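Local coordinates for protein acinetobacter secreted protease CpaA (Acinetobacter nosocomialis M2, PDB 6O38) that is a zinc-dependent metalloprotease, a type II secretion substrate that pairs with its own chaperone CpaB and probably cleaves proteins outside the cell, at residues I50-A55 / L72-G77; I213-G218 / I236-T241. All coordinates share one frame; numbering follows the deposited sequence.

Interaction 1. Residues I50-A55 / L72-G77; sequences IRSSAA and LKINSG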
loop_
_atom_site.group_PDB
_atom_site.type_symbol
_atom_site.label_atom_id
_atom_site.label_comp_id
_atom_site.label_asym_id
_atom_site.label_seq_id
_atom_site.Cartn_x
_atom_site.Cartn_y
_atom_site.Cartn_z
ATOM N N ILE A 50 29.301 -13.117 2.346
ATOM C CA ILE A 50 28.615 -13.357 1.081
ATOM C C ILE A 50 29.295 -12.524 0.003
ATOM O O ILE A 50 29.373 -11.294 0.113
ATOM C CB ILE A 50 27.119 -13.019 1.173
ATOM C CG1 ILE A 50 26.457 -13.815 2.299
ATOM C CG2 ILE A 50 26.429 -13.297 -0.153
ATOM C CD1 ILE A 50 24.991 -13.490 2.493
ATOM N N ARG A 51 29.788 -13.194 -1.036
ATOM C CA ARG A 51 30.373 -12.540 -2.196
ATOM C C ARG A 51 29.572 -12.904 -3.438
ATOM O O ARG A 51 28.934 -13.960 -3.497
ATOM C CB ARG A 51 31.840 -12.941 -2.392
ATOM C CG ARG A 51 32.782 -12.451 -1.306
ATOM C CD ARG A 51 34.214 -12.864 -1.611
ATOM N NE ARG A 51 35.156 -12.382 -0.605
ATOM C CZ ARG A 51 36.464 -12.619 -0.636
ATOM N NH1 ARG A 51 37.249 -12.143 0.320
ATOM N NH2 ARG A 51 36.987 -13.336 -1.623
ATOM N N SER A 52 29.609 -12.022 -4.434
ATOM C CA SER A 52 28.863 -12.248 -5.664
ATOM C C SER A 52 29.618 -11.663 -6.846
ATOM O O SER A 52 30.019 -10.496 -6.816
ATOM C CB SER A 52 27.463 -11.631 -5.581
ATOM O OG SER A 52 26.771 -11.775 -6.810
ATOM N N SER A 53 29.809 -12.483 -7.879
ATOM C CA SER A 53 30.325 -12.028 -9.163
ATOM C C SER A 53 29.359 -12.338 -10.299
ATOM O O SER A 53 29.736 -12.228 -11.471
ATOM C CB SER A 53 31.693 -12.654 -9.449
ATOM O OG SER A 53 31.593 -14.062 -9.583
ATOM N N ALA A 54 28.125 -12.720 -9.979
ATOM C CA ALA A 54 27.153 -13.104 -10.989
ATOM C C ALA A 54 26.513 -11.877 -11.626
ATOM O O ALA A 54 26.393 -10.816 -11.005
ATOM C CB ALA A 54 26.069 -13.992 -10.379
ATOM N N ALA A 55 26.098 -12.035 -12.885
ATOM C CA ALA A 55 25.413 -10.949 -13.576
ATOM C C ALA A 55 24.032 -10.693 -12.987
ATOM O O ALA A 55 23.556 -9.552 -13.006
ATOM C CB ALA A 55 25.307 -11.260 -15.068
ATOM N N LEU A 72 18.124 -7.260 1.472
ATOM C CA LEU A 72 19.382 -6.719 0.975
ATOM C C LEU A 72 19.562 -7.105 -0.485
ATOM O O LEU A 72 19.448 -8.283 -0.838
ATOM C CB LEU A 72 20.572 -7.226 1.792
ATOM C CG LEU A 72 20.829 -6.620 3.172
ATOM C CD1 LEU A 72 22.325 -6.503 3.415
ATOM C CD2 LEU A 72 20.139 -5.274 3.329
ATOM N N LYS A 73 19.848 -6.116 -1.326
ATOM C CA LYS A 73 20.116 -6.351 -2.739
ATOM C C LYS A 73 21.599 -6.653 -2.913
ATOM O O LYS A 73 22.449 -5.810 -2.607
ATOM C CB LYS A 73 19.704 -5.141 -3.576
ATOM C CG LYS A 73 19.629 -5.406 -5.073
ATOM C CD LYS A 73 19.158 -4.167 -5.821
ATOM C CE LYS A 73 18.776 -4.486 -7.260
ATOM N NZ LYS A 73 19.934 -4.959 -8.066
ATOM N N ILE A 74 21.907 -7.851 -3.398
ATOM C CA ILE A 74 23.282 -8.291 -3.607
ATOM C C ILE A 74 23.600 -8.173 -5.091
ATOM O O ILE A 74 22.936 -8.797 -5.927
ATOM C CB ILE A 74 23.495 -9.728 -3.108
ATOM C CG1 ILE A 74 23.259 -9.813 -1.599
ATOM C CG2 ILE A 74 24.892 -10.210 -3.457
ATOM C CD1 ILE A 74 23.457 -11.201 -1.028
ATOM N N ASN A 75 24.612 -7.377 -5.418
ATOM C CA ASN A 75 25.044 -7.171 -6.792
ATOM C C ASN A 75 26.447 -7.727 -6.990
ATOM O O ASN A 75 27.133 -8.117 -6.041
ATOM C CB ASN A 75 25.001 -5.683 -7.159
ATOM C CG ASN A 75 23.606 -5.099 -7.067
ATOM O OD1 ASN A 75 22.769 -5.319 -7.942
ATOM N ND2 ASN A 75 23.350 -4.344 -6.005
ATOM N N SER A 76 26.869 -7.762 -8.252
ATOM C CA SER A 76 28.205 -8.233 -8.589
ATOM C C SER A 76 29.248 -7.283 -8.011
ATOM O O SER A 76 29.233 -6.081 -8.301
ATOM C CB SER A 76 28.359 -8.346 -10.104
ATOM O OG SER A 76 29.656 -8.795 -10.455
ATOM N N GLY A 77 30.151 -7.819 -7.192
ATOM C CA GLY A 77 31.175 -7.033 -6.541
ATOM C C GLY A 77 30.902 -6.720 -5.085
ATOM O O GLY A 77 31.795 -6.202 -4.404
#
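Ile-74 meets 50-55 with two branches, placed by its torsions: CG2 stands anti to its backbone N, and CD1 is swung anti to CA (chi2 -180°). The CD1 methyl comes within 3.7 Å of Ile-50 CG2, itself anti to the Ile-50 N. The two isoleucine side chains cross at about a right angle and touch through these two methyls. The other branch of Ile-74, CG2, lies 3.6 Å from Ser-52 CB, so one side chain covers two residues that face the same way on the strand.

The polar part of the contact is a single backbone bond. Gly-77 N donates to Ser-52 O over 2.7 Å, with an N-H...O angle of 177°. The same oxygen also receives a CA-H contact from Ser-76 CA at 3.4 Å. Gly-77 has a positive phi at which a CB would press on the carbonyl O of Ser-76, in keeping with glycine here. Farther out, the Ser-76 side chain lies over the chain of 53-54, with OG 3.5 Å from Ser-53 CA. The touching parts run 76° apart and one bond joins them, so this is no regular strand pairing.

The arrangement fits two layers of a StcE-type beta-sandwich domain meeting where strands 47-52 and 71-74 run out into loops: strand 71-74 edges a small sheet with 58-61, whereas 47-52 pairs with 22-27 and 79-85. Tyr-80 of strand 79-85 packs on Ile-74, Leu-60 of strand 58-61 packs on Ile-50, and the turn at Ser-76 and Gly-77 carries the chain from one layer to the other.

Interaction 2. Residues I213-G218 / I236-T241; sequences IAFGDG and IIIKST
Phe-215 O is gripped from the backbone of the neighbouring strand as it ends. Thr-241 N donates to it over 2.8 Å with an N-H...O angle of 172°, coming from above the carbonyl plane, while Ser-240 CA adds a CA-H contact at 3.4 Å. These are the last links of a parallel strand pair, 213-215 beside 236-240, within a StcE-type beta-sandwich domain; their directions differ by 16°.

The bonding pattern confirms the parallel register. Ile-213 brackets Ile-238, with its N on Ile-237 O at 2.7 Å and its O receiving Lys-239 N at 2.8 Å. Phe-215 repeats this around Ser-240: its N reaches Lys-239 O over 2.6 Å, the bond being more bent (146°).

Ile-213, Phe-215, Ile-238 and Ser-240 share one face of the pair. There the Phe-215 ring, its CG beside the backbone N, lies alongside Ile-238, pointing the same way, with CE1 3.8 Å from Ile-238 CG2. Leu-261 and Phe-224 help cover this face. On the other face the extended Lys-239 chain leads away to a salt bridge with Glu-212.

Beyond the strands one water sits 2.8 Å from Thr-241 OG1 and weakly accepts the N-H of Asp-217.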
loop_
_atom_site.group_PDB
_atom_site.type_symbol
_atom_site.label_atom_id
_atom_site.label_comp_id
_atom_site.label_asym_id
_atom_site.label_seq_id
_atom_site.Cartn_x
_atom_site.Cartn_y
_atom_site.Cartn_z
ATOM N N ILE A 213 5.513 9.755 20.083
ATOM C CA ILE A 213 5.003 10.182 21.382
ATOM C C ILE A 213 4.061 9.106 21.902
ATOM O O ILE A 213 3.045 8.798 21.265
ATOM C CB ILE A 213 4.295 11.540 21.286
ATOM C CG1 ILE A 213 5.268 12.603 20.772
ATOM C CG2 ILE A 213 3.720 11.939 22.637
ATOM C CD1 ILE A 213 4.594 13.847 20.252
ATOM N N ALA A 214 4.392 8.539 23.059
ATOM C CA ALA A 214 3.650 7.423 23.628
ATOM C C ALA A 214 2.747 7.883 24.765
ATOM O O ALA A 214 3.160 8.667 25.626
ATOM C CB ALA A 214 4.605 6.341 24.134
ATOM N N PHE A 215 1.511 7.391 24.758
ATOM C CA PHE A 215 0.575 7.544 25.862
ATOM C C PHE A 215 0.372 6.194 26.537
ATOM O O PHE A 215 0.305 5.160 25.864
ATOM C CB PHE A 215 -0.776 8.088 25.380
ATOM C CG PHE A 215 -0.779 9.564 25.088
ATOM C CD1 PHE A 215 -0.003 10.089 24.067
ATOM C CD2 PHE A 215 -1.580 10.423 25.823
ATOM C CE1 PHE A 215 -0.016 11.447 23.794
ATOM C CE2 PHE A 215 -1.598 11.779 25.556
ATOM C CZ PHE A 215 -0.816 12.292 24.540
ATOM N N GLY A 216 0.274 6.202 27.864
ATOM C CA GLY A 216 0.030 4.974 28.594
ATOM C C GLY A 216 -0.528 5.259 29.970
ATOM O O GLY A 216 -0.737 6.410 30.357
ATOM N N ASP A 217 -0.786 4.185 30.712
ATOM C CA ASP A 217 -1.197 4.333 32.101
ATOM C C ASP A 217 0.001 4.763 32.938
ATOM O O ASP A 217 1.067 4.142 32.884
ATOM C CB ASP A 217 -1.790 3.029 32.628
ATOM C CG ASP A 217 -3.153 2.728 32.034
ATOM O OD1 ASP A 217 -3.812 3.670 31.545
ATOM O OD2 ASP A 217 -3.569 1.550 32.062
ATOM N N GLY A 218 -0.173 5.833 33.710
ATOM C CA GLY A 218 0.938 6.468 34.383
ATOM C C GLY A 218 1.767 7.376 33.502
ATOM O O GLY A 218 2.745 7.960 33.987
ATOM N N ILE A 236 5.439 13.136 13.076
ATOM C CA ILE A 236 5.129 12.870 14.475
ATOM C C ILE A 236 4.120 11.734 14.523
ATOM O O ILE A 236 3.039 11.833 13.929
ATOM C CB ILE A 236 4.574 14.111 15.196
ATOM C CG1 ILE A 236 5.655 15.185 15.330
ATOM C CG2 ILE A 236 4.017 13.735 16.561
ATOM C CD1 ILE A 236 5.173 16.440 16.020
ATOM N N ILE A 237 4.471 10.658 15.221
ATOM C CA ILE A 237 3.567 9.542 15.477
ATOM C C ILE A 237 3.121 9.626 16.929
ATOM O O ILE A 237 3.951 9.782 17.833
ATOM C CB ILE A 237 4.233 8.188 15.177
ATOM C CG1 ILE A 237 4.582 8.084 13.692
ATOM C CG2 ILE A 237 3.322 7.042 15.589
ATOM C CD1 ILE A 237 5.354 6.833 13.333
ATOM N N ILE A 238 1.813 9.528 17.150
ATOM C CA ILE A 238 1.229 9.564 18.484
ATOM C C ILE A 238 0.559 8.220 18.732
ATOM O O ILE A 238 -0.349 7.826 17.989
ATOM C CB ILE A 238 0.230 10.722 18.642
ATOM C CG1 ILE A 238 0.919 12.056 18.339
ATOM C CG2 ILE A 238 -0.356 10.733 20.043
ATOM C CD1 ILE A 238 0.018 13.261 18.484
ATOM N N LYS A 239 1.002 7.522 19.777
ATOM C CA LYS A 239 0.505 6.198 20.114
ATOM C C LYS A 239 -0.040 6.199 21.534
ATOM O O LYS A 239 0.410 6.967 22.390
ATOM C CB LYS A 239 1.612 5.138 20.023
ATOM C CG LYS A 239 2.188 4.891 18.644
ATOM C CD LYS A 239 3.384 3.954 18.757
ATOM C CE LYS A 239 4.098 3.770 17.430
ATOM N NZ LYS A 239 5.245 2.824 17.557
ATOM N N SER A 240 -1.019 5.332 21.778
ATOM C CA SER A 240 -1.602 5.210 23.104
ATOM C C SER A 240 -1.825 3.747 23.453
ATOM O O SER A 240 -2.318 2.968 22.633
ATOM C CB SER A 240 -2.932 5.963 23.210
ATOM O OG SER A 240 -3.538 5.742 24.472
ATOM N N THR A 241 -1.455 3.387 24.680
ATOM C CA THR A 241 -1.902 2.156 25.316
ATOM C C THR A 241 -2.666 2.454 26.599
ATOM O O THR A 241 -2.983 1.528 27.356
ATOM C CB THR A 241 -0.717 1.229 25.607
ATOM O OG1 THR A 241 0.188 1.874 26.512
ATOM C CG2 THR A 241 0.018 0.881 24.319
HETATM O O HOH W 1 -0.259 1.260 29.214
#

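Overall arrangement
Interactions 1 and 2 lie in separate StcE-type sandwich ranges, 21-95 and 208-282, with centres 42 Å apart and nearest atoms about 22 Å apart; they share no contact. Interaction 2 joins neighbouring strands within a sheet, so four backbone bonds in parallel register dominate and most of its residues are buried. Interaction 1 appears to join different layers: a buried isoleucine pair grades into an exposed turn held by one backbone bond. By chain order and pairing, 22-27 with 47-52 is probably the counterpart of 210-215 with 235-240. If so, 47-52 and 235-240 are equivalent strands, met in interaction 1 from the facing layer and in interaction 2 by a neighbour in the same sheet.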